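YqgE/AlgH family protein (Corynebacterium diphtheriae NCTC 13129, PDB 2GS5) is of unknown function but belongs to the YqgE/AlgH (UPF0301) family of conserved bacterial proteins. Local coordinates at residues A[13-24]-A[150-160]; A[90-98]-A[127-135]. All coordinates share one frame; numbering follows the deposited sequence.

Contact 1 (A[13-24]-A[150-160]); sequences NEPAPGMVLVAA and IENGDWFVAPA
Strands 19-23 and 155-159 run antiparallel as neighbours in the mixed sheet of this AlgH-type fold, where strand 19-23 lies between 155-159 and 36-42. Four backbone hydrogen bonds join the two strands, and one more follows beyond each end. Val20 and Ala158 form one hydrogen-bonded pair, with Val20 N to Ala158 O at 2.7 Å; Val22 and Phe156 form the next. Ala160 N to Gly18 O and Ala24 N to Asp154 O are the two outer bonds.

The face bearing Leu21, Ala23, Trp155 and Val157 is turned to helix 145-151. Leu21 CB packs obliquely on the indole, 3.7 Å from Trp155 CE3, and the CA of Ala23 meets the same corner of the ring. With Leu21 CG placed anti to the carbonyl carbon (chi1 -58°), the side chain lies alongside Val157, and Leu21 CD2 sits 3.8 Å from Val157 CG2. Trp155 NE1 is held by Glu149 of the helix. Beside Val157 on this same face, Pro15 and Ile150 meet tip to tip, a tight touch of 3.5 Å between Pro15 CG and Ile150 CD1. On the other face Val20 CG1 leans on Ala160 CB at 3.6 Å, while Val22 reaches helix 173-179.

Two waters bridge the segments: one links Asn13 N to Val157 O, the other joins Gly18 O to Ala160 O. Gly18 O therefore takes two bonds, from Ala160 N and from water. The chemistry is that of a mainly apolar sheet interior: paired backbone amides fix the register, and apolar side chains, from alanine to tryptophan, pack on both faces.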
ATOM      1  N   ASN A  13     -14.230  -3.245  -7.964  1.00 18.61           N
ATOM      2  CA  ASN A  13     -13.792  -3.956  -6.772  1.00 17.99           C
ATOM      3  C   ASN A  13     -14.099  -3.083  -5.563  1.00 17.49           C
ATOM      4  O   ASN A  13     -13.865  -1.877  -5.585  1.00 16.85           O
ATOM      5  CB  ASN A  13     -12.292  -4.243  -6.819  1.00 18.01           C
ATOM      6  CG  ASN A  13     -11.878  -5.086  -8.015  1.00 19.47           C
ATOM      7  OD1 ASN A  13     -10.881  -4.793  -8.687  1.00 19.31           O
ATOM      8  ND2 ASN A  13     -12.642  -6.140  -8.288  1.00 20.88           N
ATOM      9  N   GLU A  14     -14.618  -3.681  -4.498  1.00 16.85           N
ATOM     10  CA  GLU A  14     -14.956  -2.907  -3.305  1.00 16.88           C
ATOM     11  C   GLU A  14     -13.721  -2.662  -2.445  1.00 15.68           C
ATOM     12  O   GLU A  14     -12.910  -3.562  -2.258  1.00 15.18           O
ATOM     13  CB  GLU A  14     -16.036  -3.611  -2.492  1.00 17.50           C
ATOM     14  CG  GLU A  14     -17.421  -3.444  -3.087  1.00 20.16           C
ATOM     15  CD  GLU A  14     -17.851  -1.988  -3.150  1.00 24.07           C
ATOM     16  OE1 GLU A  14     -17.884  -1.329  -2.078  1.00 26.82           O
ATOM     17  OE2 GLU A  14     -18.144  -1.503  -4.267  1.00 27.88           O
ATOM     18  N   PRO A  15     -13.572  -1.431  -1.936  1.00 14.74           N
ATOM     19  CA  PRO A  15     -12.473  -1.175  -1.011  1.00 14.24           C
ATOM     20  C   PRO A  15     -12.510  -2.100   0.190  1.00 13.74           C
ATOM     21  O   PRO A  15     -13.576  -2.361   0.746  1.00 13.89           O
ATOM     22  CB  PRO A  15     -12.715   0.265  -0.564  1.00 14.93           C
ATOM     23  CG  PRO A  15     -13.514   0.867  -1.642  1.00 16.04           C
ATOM     24  CD  PRO A  15     -14.368  -0.215  -2.175  1.00 14.85           C
ATOM     25  N   ALA A  16     -11.335  -2.565   0.583  1.00 12.71           N
ATOM     26  CA  ALA A  16     -11.180  -3.455   1.722  1.00 12.69           C
ATOM     27  C   ALA A  16      -9.689  -3.523   2.036  1.00 12.61           C
ATOM     28  O   ALA A  16      -8.854  -3.204   1.185  1.00 11.86           O
ATOM     29  CB  ALA A  16     -11.719  -4.841   1.389  1.00 13.10           C
ATOM     30  N   PRO A  17      -9.335  -3.948   3.257  1.00 12.57           N
ATOM     31  CA  PRO A  17      -7.920  -4.109   3.528  1.00 12.79           C
ATOM     32  C   PRO A  17      -7.269  -5.032   2.507  1.00 12.29           C
ATOM     33  O   PRO A  17      -7.862  -6.053   2.126  1.00 12.87           O
ATOM     34  CB  PRO A  17      -7.898  -4.729   4.929  1.00 12.74           C
ATOM     35  CG  PRO A  17      -9.176  -4.267   5.552  1.00 13.40           C
ATOM     36  CD  PRO A  17     -10.165  -4.303   4.422  1.00 12.71           C
ATOM     37  N   GLY A  18      -6.083  -4.650   2.043  1.00 12.51           N
ATOM     38  CA  GLY A  18      -5.366  -5.455   1.064  1.00 11.89           C
ATOM     39  C   GLY A  18      -5.627  -5.045  -0.378  1.00 12.08           C
ATOM     40  O   GLY A  18      -4.959  -5.543  -1.282  1.00 13.89           O
HETATM   41  N   MSE A  19      -6.598  -4.160  -0.595  1.00 11.73           N
HETATM   42  CA  MSE A  19      -6.781  -3.505  -1.887  1.00 11.98           C
HETATM   43  C   MSE A  19      -5.900  -2.292  -1.959  1.00 11.50           C
HETATM   44  O   MSE A  19      -5.580  -1.705  -0.936  1.00 11.60           O
HETATM   45  CB  MSE A  19      -8.228  -3.047  -2.076  1.00 13.26           C
HETATM   46  CG  MSE A  19      -9.228  -4.174  -2.116  1.00 15.59           C
HETATM   47 SE   MSE A  19      -9.091  -5.285  -3.731  1.00 27.56          SE
HETATM   48  CE  MSE A  19      -9.728  -4.036  -5.058  1.00 28.85           C
ATOM     49  N   VAL A  20      -5.515  -1.924  -3.176  1.00 11.76           N
ATOM     50  CA  VAL A  20      -4.868  -0.638  -3.430  1.00 11.93           C
ATOM     51  C   VAL A  20      -5.815   0.303  -4.164  1.00 11.26           C
ATOM     52  O   VAL A  20      -6.650  -0.122  -4.958  1.00 11.44           O
ATOM     53  CB  VAL A  20      -3.557  -0.759  -4.222  1.00 12.21           C
ATOM     54  CG1 VAL A  20      -2.457  -1.319  -3.319  1.00 12.52           C
ATOM     55  CG2 VAL A  20      -3.724  -1.624  -5.454  1.00 11.83           C
ATOM     56  N   LEU A  21      -5.683   1.582  -3.836  1.00 11.28           N
ATOM     57  CA  LEU A  21      -6.355   2.675  -4.507  1.00 11.44           C
ATOM     58  C   LEU A  21      -5.340   3.262  -5.469  1.00 11.58           C
ATOM     59  O   LEU A  21      -4.319   3.809  -5.041  1.00 11.39           O
ATOM     60  CB  LEU A  21      -6.790   3.738  -3.507  1.00 11.87           C
ATOM     61  CG  LEU A  21      -7.723   3.271  -2.392  1.00 12.51           C
ATOM     62  CD1 LEU A  21      -7.905   4.340  -1.307  1.00 13.43           C
ATOM     63  CD2 LEU A  21      -9.056   2.847  -2.987  1.00 13.22           C
ATOM     64  N   VAL A  22      -5.615   3.138  -6.766  1.00 11.57           N
ATOM     65  CA  VAL A  22      -4.682   3.594  -7.789  1.00 11.56           C
ATOM     66  C   VAL A  22      -5.121   4.973  -8.249  1.00 11.02           C
ATOM     67  O   VAL A  22      -6.239   5.132  -8.729  1.00 10.91           O
ATOM     68  CB  VAL A  22      -4.664   2.639  -8.985  1.00 11.79           C
ATOM     69  CG1 VAL A  22      -3.633   3.099 -10.011  1.00 12.47           C
ATOM     70  CG2 VAL A  22      -4.403   1.204  -8.521  1.00 12.78           C
ATOM     71  N   ALA A  23      -4.255   5.974  -8.084  1.00 10.94           N
ATOM     72  CA  ALA A  23      -4.600   7.355  -8.448  1.00 11.34           C
ATOM     73  C   ALA A  23      -4.937   7.488  -9.941  1.00 11.56           C
ATOM     74  O   ALA A  23      -4.235   6.953 -10.807  1.00 11.14           O
ATOM     75  CB  ALA A  23      -3.471   8.315  -8.089  1.00 11.30           C
ATOM     76  N   ALA A  24      -6.007   8.207 -10.247  1.00 11.83           N
ATOM     77  CA  ALA A  24      -6.309   8.578 -11.627  1.00 12.34           C
ATOM     78  C   ALA A  24      -5.122   9.328 -12.218  1.00 12.57           C
ATOM     79  O   ALA A  24      -4.490  10.118 -11.528  1.00 11.68           O
ATOM     80  CB  ALA A  24      -7.556   9.452 -11.673  1.00 12.76           C
ATOM     81  N   ILE A 150     -14.249   7.511  -5.288  1.00 14.26           N
ATOM     82  CA  ILE A 150     -14.282   6.457  -6.300  1.00 14.72           C
ATOM     83  C   ILE A 150     -15.354   6.766  -7.358  1.00 15.40           C
ATOM     84  O   ILE A 150     -15.079   6.702  -8.558  1.00 15.45           O
ATOM     85  CB  ILE A 150     -14.493   5.062  -5.665  1.00 14.75           C
ATOM     86  CG1 ILE A 150     -13.249   4.648  -4.872  1.00 14.46           C
ATOM     87  CG2 ILE A 150     -14.816   4.002  -6.745  1.00 14.78           C
ATOM     88  CD1 ILE A 150     -13.493   3.506  -3.922  1.00 13.83           C
ATOM     89  N   GLU A 151     -16.539   7.163  -6.905  1.00 16.31           N
ATOM     90  CA  GLU A 151     -17.627   7.552  -7.815  1.00 17.27           C
ATOM     91  C   GLU A 151     -17.231   8.721  -8.714  1.00 17.23           C
ATOM     92  O   GLU A 151     -17.656   8.797  -9.874  1.00 17.55           O
ATOM     93  CB  GLU A 151     -18.884   7.903  -7.016  1.00 17.79           C
ATOM     94  CG  GLU A 151     -19.537   6.689  -6.372  1.00 20.37           C
ATOM     95  CD  GLU A 151     -20.498   7.027  -5.248  1.00 21.40           C
ATOM     96  OE1 GLU A 151     -20.850   8.221  -5.076  1.00 27.38           O
ATOM     97  OE2 GLU A 151     -20.913   6.085  -4.531  1.00 27.28           O
ATOM     98  N   ASN A 152     -16.404   9.618  -8.189  1.00 16.68           N
ATOM     99  CA  ASN A 152     -15.910  10.760  -8.959  1.00 16.45           C
ATOM    100  C   ASN A 152     -14.814  10.395  -9.975  1.00 15.92           C
ATOM    101  O   ASN A 152     -14.429  11.226 -10.801  1.00 16.33           O
ATOM    102  CB  ASN A 152     -15.391  11.839  -8.009  1.00 16.86           C
ATOM    103  CG  ASN A 152     -15.175  13.170  -8.700  1.00 18.45           C
ATOM    104  OD1 ASN A 152     -16.107  13.738  -9.275  1.00 22.67           O
ATOM    105  ND2 ASN A 152     -13.945  13.676  -8.652  1.00 19.27           N
ATOM    106  N   GLY A 153     -14.313   9.164  -9.909  1.00 14.90           N
ATOM    107  CA  GLY A 153     -13.258   8.691 -10.804  1.00 14.56           C
ATOM    108  C   GLY A 153     -11.829   8.896 -10.312  1.00 13.84           C
ATOM    109  O   GLY A 153     -10.888   8.695 -11.082  1.00 13.75           O
ATOM    110  N   ASP A 154     -11.662   9.256  -9.037  1.00 13.45           N
ATOM    111  CA  ASP A 154     -10.332   9.580  -8.466  1.00 13.21           C
ATOM    112  C   ASP A 154      -9.409   8.381  -8.313  1.00 12.34           C
ATOM    113  O   ASP A 154      -8.176   8.521  -8.381  1.00 11.70           O
ATOM    114  CB  ASP A 154     -10.462  10.206  -7.070  1.00 13.05           C
ATOM    115  CG  ASP A 154     -11.058  11.597  -7.083  1.00 13.97           C
ATOM    116  OD1 ASP A 154     -11.415  12.118  -8.174  1.00 16.32           O
ATOM    117  OD2 ASP A 154     -11.189  12.158  -5.973  1.00 13.80           O
ATOM    118  N   TRP A 155     -10.005   7.219  -8.069  1.00 11.85           N
ATOM    119  CA  TRP A 155      -9.260   6.017  -7.731  1.00 11.07           C
ATOM    120  C   TRP A 155      -9.814   4.820  -8.469  1.00 11.38           C
ATOM    121  O   TRP A 155     -11.013   4.757  -8.728  1.00 12.30           O
ATOM    122  CB  TRP A 155      -9.398   5.701  -6.247  1.00 11.15           C
ATOM    123  CG  TRP A 155      -9.108   6.826  -5.334  1.00 10.72           C
ATOM    124  CD1 TRP A 155     -10.016   7.578  -4.662  1.00 10.92           C
ATOM    125  CD2 TRP A 155      -7.822   7.330  -4.974  1.00 10.40           C
ATOM    126  NE1 TRP A 155      -9.382   8.518  -3.905  1.00 11.13           N
ATOM    127  CE2 TRP A 155      -8.030   8.393  -4.083  1.00 10.54           C
ATOM    128  CE3 TRP A 155      -6.511   6.983  -5.319  1.00 10.80           C
ATOM    129  CZ2 TRP A 155      -6.978   9.122  -3.537  1.00 10.69           C
ATOM    130  CZ3 TRP A 155      -5.465   7.710  -4.765  1.00 11.18           C
ATOM    131  CH2 TRP A 155      -5.706   8.762  -3.886  1.00 10.95           C
ATOM    132  N   PHE A 156      -8.933   3.876  -8.787  1.00 10.50           N
ATOM    133  CA  PHE A 156      -9.326   2.555  -9.246  1.00 10.91           C
ATOM    134  C   PHE A 156      -8.900   1.562  -8.169  1.00 10.49           C
ATOM    135  O   PHE A 156      -7.743   1.540  -7.754  1.00 10.94           O
ATOM    136  CB  PHE A 156      -8.677   2.222 -10.592  1.00 10.73           C
ATOM    137  CG  PHE A 156      -9.110   0.900 -11.166  1.00 11.26           C
ATOM    138  CD1 PHE A 156     -10.252   0.801 -11.940  1.00 12.15           C
ATOM    139  CD2 PHE A 156      -8.367  -0.247 -10.927  1.00 11.95           C
ATOM    140  CE1 PHE A 156     -10.648  -0.421 -12.479  1.00 12.03           C
ATOM    141  CE2 PHE A 156      -8.759  -1.453 -11.448  1.00 11.80           C
ATOM    142  CZ  PHE A 156      -9.890  -1.553 -12.216  1.00 12.57           C
ATOM    143  N   VAL A 157      -9.855   0.762  -7.712  1.00 10.57           N
ATOM    144  CA  VAL A 157      -9.623  -0.198  -6.640  1.00 10.52           C
ATOM    145  C   VAL A 157      -9.174  -1.515  -7.244  1.00 10.79           C
ATOM    146  O   VAL A 157      -9.870  -2.069  -8.094  1.00 10.97           O
ATOM    147  CB  VAL A 157     -10.883  -0.394  -5.803  1.00 10.30           C
ATOM    148  CG1 VAL A 157     -10.646  -1.353  -4.638  1.00 12.28           C
ATOM    149  CG2 VAL A 157     -11.346   0.931  -5.289  1.00 11.16           C
ATOM    150  N   ALA A 158      -8.008  -1.996  -6.826  1.00 11.11           N
ATOM    151  CA  ALA A 158      -7.429  -3.239  -7.359  1.00 11.45           C
ATOM    152  C   ALA A 158      -6.774  -4.051  -6.257  1.00 12.47           C
ATOM    153  O   ALA A 158      -6.330  -3.501  -5.259  1.00 12.13           O
ATOM    154  CB  ALA A 158      -6.393  -2.925  -8.427  1.00 12.13           C
ATOM    155  N   PRO A 159      -6.725  -5.377  -6.432  1.00 12.97           N
ATOM    156  CA  PRO A 159      -5.980  -6.157  -5.442  1.00 13.59           C
ATOM    157  C   PRO A 159      -4.487  -5.822  -5.427  1.00 13.67           C
ATOM    158  O   PRO A 159      -3.870  -5.671  -6.480  1.00 13.42           O
ATOM    159  CB  PRO A 159      -6.217  -7.608  -5.855  1.00 14.21           C
ATOM    160  CG  PRO A 159      -6.830  -7.565  -7.196  1.00 14.26           C
ATOM    161  CD  PRO A 159      -7.350  -6.206  -7.471  1.00 13.57           C
ATOM    162  N   ALA A 160      -3.928  -5.674  -4.225  1.00 14.21           N
ATOM    163  CA  ALA A 160      -2.488  -5.501  -4.060  1.00 14.16           C
ATOM    164  C   ALA A 160      -1.807  -6.856  -4.182  1.00 14.88           C
ATOM    165  O   ALA A 160      -2.410  -7.887  -3.853  1.00 15.41           O
ATOM    166  CB  ALA A 160      -2.173  -4.873  -2.700  1.00 14.43           C
TER
HETATM  167  O   HOH W   1     -12.277  -1.601  -9.341  1.00 16.47           O
HETATM  168  O   HOH W   2      -4.670  -8.145  -2.138  1.00 28.67           O

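Contact 2 (A[90-98]-A[127-135]); sequences GVGVTAQGV and PLVSGMRLF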
ATOM      1  N   GLY A  90       4.441  -0.854   9.639  1.00 14.59           N
ATOM      2  CA  GLY A  90       5.134  -1.925   8.900  1.00 14.63           C
ATOM      3  C   GLY A  90       4.128  -2.775   8.147  1.00 14.30           C
ATOM      4  O   GLY A  90       3.145  -3.233   8.736  1.00 13.64           O
ATOM      5  N   VAL A  91       4.372  -2.979   6.855  1.00 13.66           N
ATOM      6  CA  VAL A  91       3.589  -3.906   6.053  1.00 13.75           C
ATOM      7  C   VAL A  91       4.513  -5.047   5.619  1.00 13.91           C
ATOM      8  O   VAL A  91       5.573  -4.809   5.036  1.00 14.13           O
ATOM      9  CB  VAL A  91       2.970  -3.233   4.818  1.00 13.76           C
ATOM     10  CG1 VAL A  91       2.122  -4.234   4.051  1.00 14.03           C
ATOM     11  CG2 VAL A  91       2.097  -2.045   5.232  1.00 14.15           C
ATOM     12  N   GLY A  92       4.114  -6.278   5.916  1.00 13.79           N
ATOM     13  CA  GLY A  92       4.894  -7.451   5.570  1.00 13.65           C
ATOM     14  C   GLY A  92       4.187  -8.363   4.594  1.00 13.35           C
ATOM     15  O   GLY A  92       2.984  -8.239   4.350  1.00 13.71           O
ATOM     16  N   VAL A  93       4.973  -9.279   4.038  1.00 13.23           N
ATOM     17  CA  VAL A  93       4.492 -10.393   3.244  1.00 12.75           C
ATOM     18  C   VAL A  93       4.804 -11.656   4.052  1.00 12.50           C
ATOM     19  O   VAL A  93       5.959 -11.899   4.393  1.00 12.57           O
ATOM     20  CB  VAL A  93       5.202 -10.441   1.872  1.00 12.68           C
ATOM     21  CG1 VAL A  93       4.750 -11.656   1.044  1.00 14.15           C
ATOM     22  CG2 VAL A  93       5.003  -9.106   1.106  1.00 13.65           C
ATOM     23  N   THR A  94       3.782 -12.429   4.410  1.00 12.26           N
ATOM     24  CA  THR A  94       4.010 -13.610   5.247  1.00 12.09           C
ATOM     25  C   THR A  94       4.846 -14.656   4.514  1.00 11.25           C
ATOM     26  O   THR A  94       4.712 -14.843   3.303  1.00 11.31           O
ATOM     27  CB  THR A  94       2.690 -14.265   5.720  1.00 12.44           C
ATOM     28  OG1 THR A  94       1.921 -14.671   4.589  1.00 13.78           O
ATOM     29  CG2 THR A  94       1.866 -13.302   6.580  1.00 14.17           C
ATOM     30  N   ALA A  95       5.714 -15.315   5.276  1.00 10.62           N
ATOM     31  CA  ALA A  95       6.538 -16.398   4.777  1.00 10.06           C
ATOM     32  C   ALA A  95       5.733 -17.674   4.623  1.00  9.60           C
ATOM     33  O   ALA A  95       4.645 -17.825   5.176  1.00  9.35           O
ATOM     34  CB  ALA A  95       7.712 -16.639   5.730  1.00 10.36           C
ATOM     35  N   GLN A  96       6.303 -18.637   3.915  1.00  8.91           N
ATOM     36  CA  GLN A  96       5.679 -19.945   3.821  1.00  8.53           C
ATOM     37  C   GLN A  96       5.426 -20.467   5.234  1.00  8.49           C
ATOM     38  O   GLN A  96       6.265 -20.310   6.131  1.00  8.93           O
ATOM     39  CB  GLN A  96       6.557 -20.944   3.067  1.00  8.77           C
ATOM     40  CG  GLN A  96       6.953 -20.526   1.651  1.00  9.18           C
ATOM     41  CD  GLN A  96       5.784 -20.387   0.677  1.00 11.69           C
ATOM     42  OE1 GLN A  96       4.825 -21.168   0.693  1.00 11.52           O
ATOM     43  NE2 GLN A  96       5.882 -19.410  -0.203  1.00 10.57           N
ATOM     44  N   GLY A  97       4.246 -21.040   5.441  1.00  8.28           N
ATOM     45  CA  GLY A  97       3.890 -21.661   6.711  1.00  8.77           C
ATOM     46  C   GLY A  97       3.077 -20.807   7.666  1.00  8.92           C
ATOM     47  O   GLY A  97       2.458 -21.336   8.595  1.00  8.95           O
ATOM     48  N   VAL A  98       3.057 -19.499   7.436  1.00  9.40           N
ATOM     49  CA  VAL A  98       2.496 -18.555   8.393  1.00 10.30           C
ATOM     50  C   VAL A  98       1.016 -18.296   8.141  1.00 11.50           C
ATOM     51  O   VAL A  98       0.599 -18.053   7.003  1.00 11.96           O
ATOM     52  CB  VAL A  98       3.255 -17.227   8.343  1.00 10.14           C
ATOM     53  CG1 VAL A  98       2.622 -16.203   9.270  1.00 11.02           C
ATOM     54  CG2 VAL A  98       4.710 -17.448   8.704  1.00 11.32           C
ATOM     55  N   PRO A 127      11.643 -14.740  10.719  1.00 12.13           N
ATOM     56  CA  PRO A 127      11.306 -15.995  10.016  1.00 12.21           C
ATOM     57  C   PRO A 127       9.889 -16.065   9.452  1.00 11.56           C
ATOM     58  O   PRO A 127       9.599 -16.921   8.610  1.00 10.89           O
ATOM     59  CB  PRO A 127      11.483 -17.068  11.100  1.00 12.33           C
ATOM     60  CG  PRO A 127      11.404 -16.374  12.377  1.00 12.99           C
ATOM     61  CD  PRO A 127      11.920 -14.981  12.148  1.00 12.38           C
ATOM     62  N   LEU A 128       9.017 -15.170   9.913  1.00 11.30           N
ATOM     63  CA  LEU A 128       7.594 -15.215   9.575  1.00 11.85           C
ATOM     64  C   LEU A 128       7.219 -14.338   8.392  1.00 11.47           C
ATOM     65  O   LEU A 128       6.070 -14.386   7.941  1.00 10.91           O
ATOM     66  CB  LEU A 128       6.746 -14.801  10.775  1.00 12.22           C
ATOM     67  CG  LEU A 128       7.035 -15.531  12.084  1.00 12.31           C
ATOM     68  CD1 LEU A 128       6.095 -15.056  13.207  1.00 13.06           C
ATOM     69  CD2 LEU A 128       6.939 -17.051  11.932  1.00 12.57           C
ATOM     70  N   VAL A 129       8.169 -13.541   7.895  1.00 11.22           N
ATOM     71  CA  VAL A 129       7.931 -12.712   6.708  1.00 11.71           C
ATOM     72  C   VAL A 129       8.994 -12.942   5.640  1.00 12.04           C
ATOM     73  O   VAL A 129      10.150 -13.216   5.958  1.00 11.53           O
ATOM     74  CB  VAL A 129       7.866 -11.202   7.058  1.00 11.82           C
ATOM     75  CG1 VAL A 129       6.642 -10.907   7.973  1.00 11.82           C
ATOM     76  CG2 VAL A 129       9.175 -10.741   7.684  1.00 13.36           C
ATOM     77  N   SER A 130       8.592 -12.846   4.375  1.00 12.07           N
ATOM     78  CA  SER A 130       9.534 -12.922   3.256  1.00 12.93           C
ATOM     79  C   SER A 130       9.972 -11.539   2.826  1.00 13.24           C
ATOM     80  O   SER A 130      10.955 -11.387   2.101  1.00 14.25           O
ATOM     81  CB  SER A 130       8.928 -13.660   2.062  1.00 13.26           C
ATOM     82  OG  SER A 130       7.725 -13.046   1.627  1.00 14.73           O
ATOM     83  N   GLY A 131       9.226 -10.529   3.263  1.00 13.44           N
ATOM     84  CA  GLY A 131       9.547  -9.144   2.954  1.00 13.32           C
ATOM     85  C   GLY A 131       8.786  -8.209   3.861  1.00 13.11           C
ATOM     86  O   GLY A 131       7.813  -8.608   4.486  1.00 12.63           O
HETATM   87  N   MSE A 132       9.257  -6.970   3.954  1.00 14.29           N
HETATM   88  CA  MSE A 132       8.609  -5.962   4.786  1.00 15.80           C
HETATM   89  C   MSE A 132       9.061  -4.566   4.364  1.00 14.10           C
HETATM   90  O   MSE A 132      10.195  -4.375   3.940  1.00 13.72           O
HETATM   91  CB  MSE A 132       8.950  -6.204   6.256  1.00 16.43           C
HETATM   92  CG  MSE A 132       8.179  -5.358   7.230  1.00 16.82           C
HETATM   93 SE   MSE A 132       8.799  -5.761   9.024  1.00 27.12          SE
HETATM   94  CE  MSE A 132      10.223  -4.421   9.068  1.00 25.16           C
ATOM     95  N   ARG A 133       8.168  -3.594   4.505  1.00 13.12           N
ATOM     96  CA  ARG A 133       8.471  -2.206   4.181  1.00 12.79           C
ATOM     97  C   ARG A 133       7.857  -1.317   5.248  1.00 12.40           C
ATOM     98  O   ARG A 133       6.789  -1.632   5.781  1.00 12.10           O
ATOM     99  CB  ARG A 133       7.901  -1.862   2.802  1.00 12.68           C
ATOM    100  CG  ARG A 133       8.253  -0.467   2.291  1.00 12.82           C
ATOM    101  CD  ARG A 133       8.387  -0.444   0.780  1.00 13.06           C
ATOM    102  NE  ARG A 133       9.612  -1.119   0.361  1.00 13.41           N
ATOM    103  CZ  ARG A 133       9.904  -1.453  -0.893  1.00 13.63           C
ATOM    104  NH1 ARG A 133       9.050  -1.197  -1.869  1.00 14.58           N
ATOM    105  NH2 ARG A 133      11.058  -2.069  -1.152  1.00 14.00           N
ATOM    106  N   LEU A 134       8.547  -0.227   5.558  1.00 11.67           N
ATOM    107  CA  LEU A 134       8.119   0.706   6.606  1.00 12.11           C
ATOM    108  C   LEU A 134       7.652   2.014   5.993  1.00 11.40           C
ATOM    109  O   LEU A 134       8.292   2.553   5.094  1.00 11.69           O
ATOM    110  CB  LEU A 134       9.261   0.968   7.587  1.00 12.34           C
ATOM    111  CG  LEU A 134       9.668  -0.254   8.409  1.00 13.73           C
ATOM    112  CD1 LEU A 134      10.931   0.012   9.197  1.00 15.58           C
ATOM    113  CD2 LEU A 134       8.555  -0.663   9.359  1.00 16.11           C
ATOM    114  N   PHE A 135       6.540   2.526   6.511  1.00 12.03           N
ATOM    115  CA  PHE A 135       5.902   3.721   5.975  1.00 12.25           C
ATOM    116  C   PHE A 135       5.721   4.777   7.037  1.00 12.33           C
ATOM    117  O   PHE A 135       5.164   4.505   8.094  1.00 12.90           O
ATOM    118  CB  PHE A 135       4.540   3.369   5.385  1.00 12.70           C
ATOM    119  CG  PHE A 135       4.622   2.327   4.320  1.00 12.36           C
ATOM    120  CD1 PHE A 135       4.739   2.678   2.982  1.00 13.68           C
ATOM    121  CD2 PHE A 135       4.645   0.975   4.664  1.00 14.03           C
ATOM    122  CE1 PHE A 135       4.863   1.716   1.998  1.00 13.50           C
ATOM    123  CE2 PHE A 135       4.749   0.008   3.681  1.00 12.92           C
ATOM    124  CZ  PHE A 135       4.863   0.373   2.352  1.00 13.55           C
TER
HETATM  125  O   HOH W   3       6.263 -15.176   1.066  1.00 22.16           O
HETATM  126  O   HOH W   4       8.013 -19.334   8.217  1.00 14.27           O
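Val91 approaches the Phe135 ring obliquely: Val91 CG2 comes to 3.7 Å from Phe135 CE2, with Val91 CB just behind. Phe135 CG stands anti to its carbonyl carbon (chi1 -57°), which brings the CD2/CE2 side of the ring toward Val91, and Tyr78 of strand 76-79 touches Phe135 as well. Arg133 sends its guanidinium away from the pairing, where NH2 bonds to Ala167 O.

On the face bearing Leu134 and Met132, the partners Gly90 and Gly92 let the chains come close. Leu134 CD2 lies 3.7 Å from Gly90 CA, and the CA atoms of Gly92 and Met132 are 4.1 Å apart. Val91 and Arg133 exchange two backbone bonds; Val93 N then bonds to Gly131 O, and Ser130 N returns to Val93 O at 2.8 Å. Water bridges Ser130 OG to Thr94 O. Beyond them Ala95 N reaches Leu128 O at 2.8 Å, well above the carbonyl plane, and Val98 CG2 packs on Leu128 CB at 3.9 Å.

Between Val93 and Thr94 the register slips by one residue, a beta bulge with Ser130 as the extra residue, where the chain turns a corner. Strand 87-94 thus sits between 113-116 and 129-141 in the sheet, and helix 162-166 packs against Val91, Val93 and Arg133.

From the N terminus, the chain enters contact 1 at 13-24 and runs through strands 36-42 and 47-51 and on to strand 87-94. There contact 2 begins; after the 106-110 and 113-116 strands and helix 122-125, segment 127-135 returns to close its short loop of 28 intervening residues. Strand 129-141 then leads into helix 145-151. Segment 150-160 closes the much longer loop of contact 1, so contact 2 lies wholly within it. Both pairs belong to one mixed sheet, on opposite sides of the chain's centre, with contact centres about 23 Å apart. Contact 1 joins strand 19-23 to strand 155-159; contact 2 ties strand 87-94 to the first half of strand 129-141.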